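Local coordinates for arginine--tRNA ligase (Campylobacter jejuni, PDB 3FNR), which catalyses the ATP-dependent attachment of L-arginine to tRNA(Arg), releasing AMP and diphosphate, as a class I aminoacyl-tRNA synthetase, at residues S89-V94 with I115-A119; A39-L45 with L150-L155; V54-T58 with L308-L313. The protein carries 1 engineered substitution. All coordinates share one frame; numbering follows the deposited sequence.

Interaction 1: residues S89-V94 with I115-A119; sequences SILLSV and IVDLA
Ala119 and Ser93 meet where the two helices face each other with small side chains. The methyl CB of Ala119 lies 3.2 Å from Ser93 OG, a tight fit, and also meets Val94 CG2 at 3.7 Å. The same Val94 methyl also rests on the carbonyl oxygen Ala119 O. Ile90 uses both of its branches: CG2 lies 4.0 Å from Ala119 CA, while the longer arm brings CD1 to 3.7 Å from Leu118 CD2, the two side chains meeting at a slant. Ile115 completes the patch, its CG1 4.3 Å from Ser89 CB.

The hydroxyl of Ser93 is turned back on its own helix. With chi1 at 78°, OG sits between the backbone N and the carbonyl carbon and donates to Ile90 O at 3.3 Å, an oxygen that also accepts from Val94 N on the same face of its plane. Ser89 OG is hydrogen-bonded to Leu85 O of its own helix and to Tyr110 N of a loop.

Farther out, helix 136-157 backs the apolar side, with Leu139 and Ala143 against Ile90, and Met147 against Leu118, while Phe131 of a loop touches Val94. The segment axes cross at -79° and approach to 8.8 Å, a steep helix-helix crossing within the catalytic region, built on a small-residue contact with apolar flanks.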
# COMPACT_ATOMS: atom_id res chain seq x y z
N SER A 89 -25.83 -4.57 -13.58
CA SER A 89 -26.30 -4.11 -12.28
C SER A 89 -26.77 -2.66 -12.28
O SER A 89 -27.75 -2.33 -11.62
CB SER A 89 -25.21 -4.30 -11.22
OG SER A 89 -24.81 -5.66 -11.15
N ILE A 90 -26.07 -1.81 -13.04
CA ILE A 90 -26.45 -0.39 -13.20
C ILE A 90 -27.77 -0.24 -13.93
O ILE A 90 -28.63 0.55 -13.52
CB ILE A 90 -25.35 0.40 -13.94
CG1 ILE A 90 -24.10 0.50 -13.08
CG2 ILE A 90 -25.82 1.83 -14.32
CD1 ILE A 90 -22.89 0.82 -13.87
N LEU A 91 -27.92 -1.01 -15.01
CA LEU A 91 -29.17 -1.09 -15.77
C LEU A 91 -30.36 -1.45 -14.87
O LEU A 91 -31.42 -0.82 -14.94
CB LEU A 91 -29.04 -2.12 -16.90
CG LEU A 91 -30.32 -2.46 -17.68
CD1 LEU A 91 -30.56 -1.41 -18.75
CD2 LEU A 91 -30.26 -3.85 -18.29
N LEU A 92 -30.15 -2.46 -14.02
CA LEU A 92 -31.19 -2.97 -13.14
C LEU A 92 -31.61 -1.96 -12.07
O LEU A 92 -32.80 -1.85 -11.75
CB LEU A 92 -30.73 -4.29 -12.50
CG LEU A 92 -31.13 -5.63 -13.14
CD1 LEU A 92 -30.99 -5.66 -14.66
CD2 LEU A 92 -30.34 -6.77 -12.51
N SER A 93 -30.65 -1.22 -11.53
CA SER A 93 -30.95 -0.20 -10.53
C SER A 93 -31.51 1.09 -11.15
O SER A 93 -32.15 1.87 -10.45
CB SER A 93 -29.75 0.09 -9.63
OG SER A 93 -28.81 0.92 -10.28
N VAL A 94 -31.25 1.31 -12.44
CA VAL A 94 -31.93 2.37 -13.21
C VAL A 94 -33.41 1.99 -13.34
O VAL A 94 -34.29 2.82 -13.13
CB VAL A 94 -31.26 2.62 -14.61
CG1 VAL A 94 -32.24 3.24 -15.61
CG2 VAL A 94 -30.04 3.52 -14.47
N ILE A 115 -23.83 1.95 -6.38
CA ILE A 115 -24.51 1.48 -7.58
C ILE A 115 -25.68 2.39 -7.96
O ILE A 115 -25.95 2.60 -9.15
CB ILE A 115 -24.90 -0.04 -7.49
CG1 ILE A 115 -24.63 -0.75 -8.82
CG2 ILE A 115 -26.35 -0.26 -7.08
CD1 ILE A 115 -23.18 -1.16 -9.02
N VAL A 116 -26.35 2.96 -6.96
CA VAL A 116 -27.49 3.84 -7.22
C VAL A 116 -27.04 5.25 -7.61
O VAL A 116 -27.72 5.91 -8.40
CB VAL A 116 -28.57 3.82 -6.08
CG1 VAL A 116 -29.03 2.40 -5.78
CG2 VAL A 116 -28.09 4.51 -4.81
N ASP A 117 -25.90 5.70 -7.09
CA ASP A 117 -25.32 7.01 -7.45
C ASP A 117 -24.84 7.01 -8.90
O ASP A 117 -25.03 7.99 -9.64
CB ASP A 117 -24.14 7.37 -6.54
CG ASP A 117 -24.54 7.53 -5.08
OD1 ASP A 117 -23.63 7.61 -4.22
OD2 ASP A 117 -25.76 7.56 -4.77
N LEU A 118 -24.23 5.90 -9.30
CA LEU A 118 -23.70 5.70 -10.63
C LEU A 118 -24.83 5.54 -11.65
O LEU A 118 -24.71 6.00 -12.78
CB LEU A 118 -22.80 4.46 -10.62
CG LEU A 118 -21.84 4.12 -11.75
CD1 LEU A 118 -20.91 5.28 -12.08
CD2 LEU A 118 -21.06 2.89 -11.35
N ALA A 119 -25.92 4.88 -11.23
CA ALA A 119 -27.14 4.77 -12.03
C ALA A 119 -27.79 6.13 -12.30
O ALA A 119 -28.35 6.35 -13.38
CB ALA A 119 -28.13 3.87 -11.34

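Interaction 2: residues A39-L45 with L150-L155; sequences ANPTGPL and LIKQNL
Ile151 and Leu45 meet at about a right angle, each choosing a rotamer that sends its end across the contact. In Ile151, chi1 of -76° puts CG1 beside the backbone N and an extended chi2 carries CD1 into the bend of the loop, 3.7 Å from Asn40 O and near Pro41 CA; CG1 lies 3.4 Å from Gly43 O. On the other branch, Ile151 CG2 faces Leu45 CD2 at 3.9 Å. Leu45 divides its two methyls: CD1 reaches Leu155 CD2 at 3.7 Å. On the other flank, Pro44 CB packs slantwise on Leu150 CD2.

Asn154 supplies the polar grip. Asn154 OD1 accepts from Leu45 N at 2.9 Å, nearly in line with the side-chain C=O (160° at the oxygen), and a water also donates to this oxygen. One amide oxygen thus fixes the backbone where the loop leaves Pro44. Outside the pair, Met296 also bonds to the backbone of Leu45, and Tyr74 OH to Ala39 O.

Pro41 centres an inverse gamma turn here, and the whole 39-45 loop belongs to the 'HIGH' region, the nucleotide-binding signature of class I synthetases, braced from one side by helix 136-157.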
# COMPACT_ATOMS: atom_id res chain seq x y z
N ALA A 39 -7.47 -4.38 -7.79
CA ALA A 39 -8.84 -4.79 -7.53
C ALA A 39 -9.68 -4.61 -8.79
O ALA A 39 -9.39 -3.74 -9.62
CB ALA A 39 -9.42 -3.97 -6.40
N ASN A 40 -10.69 -5.46 -8.94
CA ASN A 40 -11.64 -5.35 -10.05
C ASN A 40 -12.33 -3.99 -10.09
O ASN A 40 -12.75 -3.50 -9.05
CB ASN A 40 -12.69 -6.45 -9.94
CG ASN A 40 -12.09 -7.83 -10.12
OD1 ASN A 40 -11.06 -8.00 -10.77
ND2 ASN A 40 -12.75 -8.83 -9.55
N PRO A 41 -12.42 -3.37 -11.29
CA PRO A 41 -13.02 -2.03 -11.42
C PRO A 41 -14.55 -2.09 -11.41
O PRO A 41 -15.21 -1.52 -12.29
CB PRO A 41 -12.49 -1.55 -12.77
CG PRO A 41 -12.33 -2.80 -13.56
CD PRO A 41 -11.96 -3.89 -12.59
N THR A 42 -15.10 -2.76 -10.41
CA THR A 42 -16.52 -3.05 -10.32
C THR A 42 -17.12 -2.49 -9.03
O THR A 42 -18.26 -2.81 -8.66
CB THR A 42 -16.75 -4.56 -10.35
OG1 THR A 42 -16.05 -5.17 -9.26
CG2 THR A 42 -16.27 -5.15 -11.68
N GLY A 43 -16.34 -1.66 -8.34
CA GLY A 43 -16.76 -1.09 -7.06
C GLY A 43 -15.66 -0.32 -6.34
O GLY A 43 -14.51 -0.31 -6.79
N PRO A 44 -16.01 0.36 -5.23
CA PRO A 44 -15.00 0.97 -4.37
C PRO A 44 -14.19 -0.11 -3.65
O PRO A 44 -14.67 -1.24 -3.51
CB PRO A 44 -15.82 1.78 -3.37
CG PRO A 44 -17.15 1.10 -3.33
CD PRO A 44 -17.38 0.58 -4.72
N LEU A 45 -12.99 0.25 -3.21
CA LEU A 45 -12.11 -0.69 -2.52
C LEU A 45 -12.71 -1.20 -1.21
O LEU A 45 -13.24 -0.42 -0.42
CB LEU A 45 -10.74 -0.06 -2.27
CG LEU A 45 -9.92 0.30 -3.51
CD1 LEU A 45 -8.55 0.83 -3.11
CD2 LEU A 45 -9.77 -0.90 -4.42
N LEU A 150 -13.02 6.15 -9.16
CA LEU A 150 -13.38 5.97 -7.75
C LEU A 150 -12.28 5.27 -6.95
O LEU A 150 -11.92 5.72 -5.86
CB LEU A 150 -14.71 5.21 -7.59
CG LEU A 150 -15.23 5.04 -6.15
CD1 LEU A 150 -15.40 6.39 -5.42
CD2 LEU A 150 -16.53 4.26 -6.10
N ILE A 151 -11.75 4.18 -7.50
CA ILE A 151 -10.69 3.41 -6.87
C ILE A 151 -9.44 4.29 -6.71
O ILE A 151 -8.83 4.32 -5.64
CB ILE A 151 -10.38 2.13 -7.66
CG1 ILE A 151 -11.49 1.09 -7.40
CG2 ILE A 151 -9.00 1.56 -7.29
CD1 ILE A 151 -11.52 -0.04 -8.43
N LYS A 152 -9.10 5.04 -7.75
CA LYS A 152 -7.97 5.97 -7.68
C LYS A 152 -8.11 6.98 -6.54
O LYS A 152 -7.14 7.24 -5.82
CB LYS A 152 -7.74 6.67 -9.01
CG LYS A 152 -6.99 5.81 -10.01
CD LYS A 152 -6.87 6.51 -11.35
CE LYS A 152 -6.41 5.56 -12.43
NZ LYS A 152 -6.01 6.31 -13.66
N GLN A 153 -9.31 7.51 -6.35
CA GLN A 153 -9.52 8.47 -5.25
C GLN A 153 -9.64 7.82 -3.87
O GLN A 153 -9.26 8.43 -2.87
CB GLN A 153 -10.63 9.50 -5.55
CG GLN A 153 -11.99 8.93 -5.89
CD GLN A 153 -12.87 9.90 -6.68
OE1 GLN A 153 -14.09 9.83 -6.61
NE2 GLN A 153 -12.24 10.80 -7.43
N ASN A 154 -10.12 6.57 -3.83
CA ASN A 154 -10.06 5.72 -2.63
C ASN A 154 -8.62 5.59 -2.15
O ASN A 154 -8.35 5.72 -0.96
CB ASN A 154 -10.60 4.31 -2.90
CG ASN A 154 -12.11 4.22 -2.90
OD1 ASN A 154 -12.66 3.12 -3.01
ND2 ASN A 154 -12.79 5.36 -2.77
N LEU A 155 -7.72 5.35 -3.09
CA LEU A 155 -6.29 5.25 -2.82
C LEU A 155 -5.67 6.60 -2.47
O LEU A 155 -4.79 6.68 -1.62
CB LEU A 155 -5.57 4.65 -4.03
CG LEU A 155 -5.78 3.15 -4.28
CD1 LEU A 155 -5.20 2.75 -5.64
CD2 LEU A 155 -5.17 2.32 -3.16
O HOH W 1 -13.51 1.97 -0.39

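Interaction 3: residues V54-T58 with L308-L313; sequences VFGDT and LRYIFL
Arg309 and Asp57 cross at about a right angle, with the guanidinium and carboxylate planes 72° apart, so their salt bridge is not the flat, two-oxygen pairing often drawn for these groups. Both end nitrogens of the arginine converge on one oxygen: Arg309 NH1 lies 2.9 Å and NH2 3.0 Å from Asp57 OD1, meeting it on its anti side, with OD1 itself tilted a little from the guanidinium plane. Arg61 NE binds the same oxygen, gathering two arginines round one carboxylate, which would probably favour its charged form.

Thr58 runs past the arginine in the opposite direction and offers OG1 to Arg309 NH2 at 3.1 Å, in the guanidinium plane. Thr58 OG1 in turn donates to Val54 O at 2.8 Å, which Thr58 N reaches from the opposite face. A water at the guanidinium edge takes NE and donates to Thr58 OG1 and Arg309 O, closing a ring of polar atoms. Bends at chi2 and chi3 (-56° and -63°) curl the arginine chain so that it runs past Val54 in the opposite direction; Val54 CG2 faces Leu308 CD2 at 3.8 Å while CG1 turns to Phe312 CB at 4.0 Å. Thr58 and Leu313 meet tip to tip, CG2 to CD2 at 3.8 Å.

Beyond the pair, Ala158 O, just past helix 136-157, holds Arg309 NH1. Pro400 of helix 398-416 touches Leu313, and Tyr36, just after strand 31-35, touches Asp57. Helix 50-65 is thus joined to helix 305-311 between the central sheet and the C-terminal helices.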
# COMPACT_ATOMS: atom_id res chain seq x y z
N VAL A 54 -1.54 -0.33 1.76
CA VAL A 54 -0.72 0.45 2.71
C VAL A 54 0.71 -0.08 2.73
O VAL A 54 1.67 0.70 2.66
CB VAL A 54 -1.36 0.47 4.12
CG1 VAL A 54 -0.37 0.97 5.21
CG2 VAL A 54 -2.62 1.33 4.11
N PHE A 55 0.85 -1.41 2.79
CA PHE A 55 2.16 -2.05 2.73
C PHE A 55 2.92 -1.68 1.45
O PHE A 55 4.10 -1.31 1.51
CB PHE A 55 2.04 -3.57 2.88
CG PHE A 55 3.37 -4.28 3.08
CD1 PHE A 55 3.83 -4.56 4.36
CD2 PHE A 55 4.14 -4.69 1.98
CE1 PHE A 55 5.05 -5.23 4.55
CE2 PHE A 55 5.37 -5.35 2.16
CZ PHE A 55 5.82 -5.61 3.45
N GLY A 56 2.26 -1.76 0.30
CA GLY A 56 2.93 -1.52 -0.98
C GLY A 56 3.38 -0.09 -1.19
O GLY A 56 4.45 0.16 -1.76
N ASP A 57 2.58 0.85 -0.71
CA ASP A 57 2.93 2.26 -0.89
C ASP A 57 4.08 2.62 0.04
O ASP A 57 4.98 3.36 -0.36
CB ASP A 57 1.73 3.17 -0.64
CG ASP A 57 2.05 4.62 -0.97
OD1 ASP A 57 2.00 5.47 -0.06
OD2 ASP A 57 2.41 4.89 -2.14
N THR A 58 4.05 2.09 1.26
CA THR A 58 5.13 2.34 2.19
C THR A 58 6.41 1.72 1.64
O THR A 58 7.42 2.39 1.56
CB THR A 58 4.80 1.84 3.61
OG1 THR A 58 3.53 2.36 4.01
CG2 THR A 58 5.83 2.32 4.60
N LEU A 308 -5.02 4.87 9.49
CA LEU A 308 -5.01 3.74 8.54
C LEU A 308 -3.58 3.36 8.18
O LEU A 308 -3.21 2.18 8.22
CB LEU A 308 -5.79 4.07 7.26
CG LEU A 308 -6.04 2.85 6.37
CD1 LEU A 308 -7.44 2.30 6.57
CD2 LEU A 308 -5.83 3.19 4.91
N ARG A 309 -2.78 4.37 7.85
CA ARG A 309 -1.40 4.17 7.46
C ARG A 309 -0.57 3.58 8.61
O ARG A 309 0.42 2.90 8.36
CB ARG A 309 -0.78 5.47 6.96
CG ARG A 309 -1.36 6.03 5.64
CD ARG A 309 -1.29 5.05 4.48
NE ARG A 309 0.09 4.69 4.12
CZ ARG A 309 0.72 5.10 3.02
NH1 ARG A 309 0.11 5.90 2.15
NH2 ARG A 309 1.97 4.71 2.80
N TYR A 310 -0.97 3.85 9.85
CA TYR A 310 -0.25 3.33 11.00
C TYR A 310 -0.66 1.90 11.30
O TYR A 310 0.18 1.00 11.34
CB TYR A 310 -0.44 4.20 12.25
CG TYR A 310 0.50 3.77 13.37
CD1 TYR A 310 0.18 2.71 14.24
CD2 TYR A 310 1.74 4.40 13.53
CE1 TYR A 310 1.07 2.30 15.24
CE2 TYR A 310 2.63 4.00 14.53
CZ TYR A 310 2.29 2.95 15.37
OH TYR A 310 3.18 2.58 16.35
N ILE A 311 -1.96 1.71 11.53
CA ILE A 311 -2.53 0.45 11.96
C ILE A 311 -2.17 -0.66 10.99
O ILE A 311 -1.71 -1.72 11.41
CB ILE A 311 -4.07 0.57 12.09
CG1 ILE A 311 -4.44 1.47 13.26
CG2 ILE A 311 -4.71 -0.80 12.28
CD1 ILE A 311 -5.86 2.02 13.18
N PHE A 312 -2.32 -0.38 9.69
CA PHE A 312 -2.14 -1.42 8.67
C PHE A 312 -0.69 -1.77 8.37
O PHE A 312 -0.41 -2.71 7.63
CB PHE A 312 -2.96 -1.09 7.41
CG PHE A 312 -4.43 -1.38 7.56
CD1 PHE A 312 -4.94 -2.61 7.17
CD2 PHE A 312 -5.28 -0.46 8.15
CE1 PHE A 312 -6.29 -2.90 7.33
CE2 PHE A 312 -6.64 -0.75 8.31
CZ PHE A 312 -7.14 -1.97 7.90
N LEU A 313 0.24 -1.02 8.96
CA LEU A 313 1.66 -1.28 8.84
C LEU A 313 2.25 -1.89 10.11
O LEU A 313 3.40 -2.34 10.11
CB LEU A 313 2.39 0.02 8.52
CG LEU A 313 3.72 -0.07 7.79
CD1 LEU A 313 3.49 -0.43 6.32
CD2 LEU A 313 4.46 1.24 7.93
O HOH W 2 2.00 3.36 5.97

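All three contacts are largely buried, yet their chemistry differs. The centre of interaction 3 lies about 6 Å from the centre of the chain, that of interaction 2 about 14 Å and that of interaction 1 about 30 Å. Interaction 3 relies on charge, hydroxyl and water bonds in an apolar frame, interaction 2 combines one side-chain-to-backbone bond with apolar packing, and interaction 1 is almost wholly apolar across its interface. Helix 136-157 links them: it carries residues 150-155, backs interaction 1 with its earlier turns, and leads to Ala158 beside interaction 3. The 39-45 loop runs on toward helix 50-65, so interactions 2 and 3 hold two nearby parts of the same run of chain.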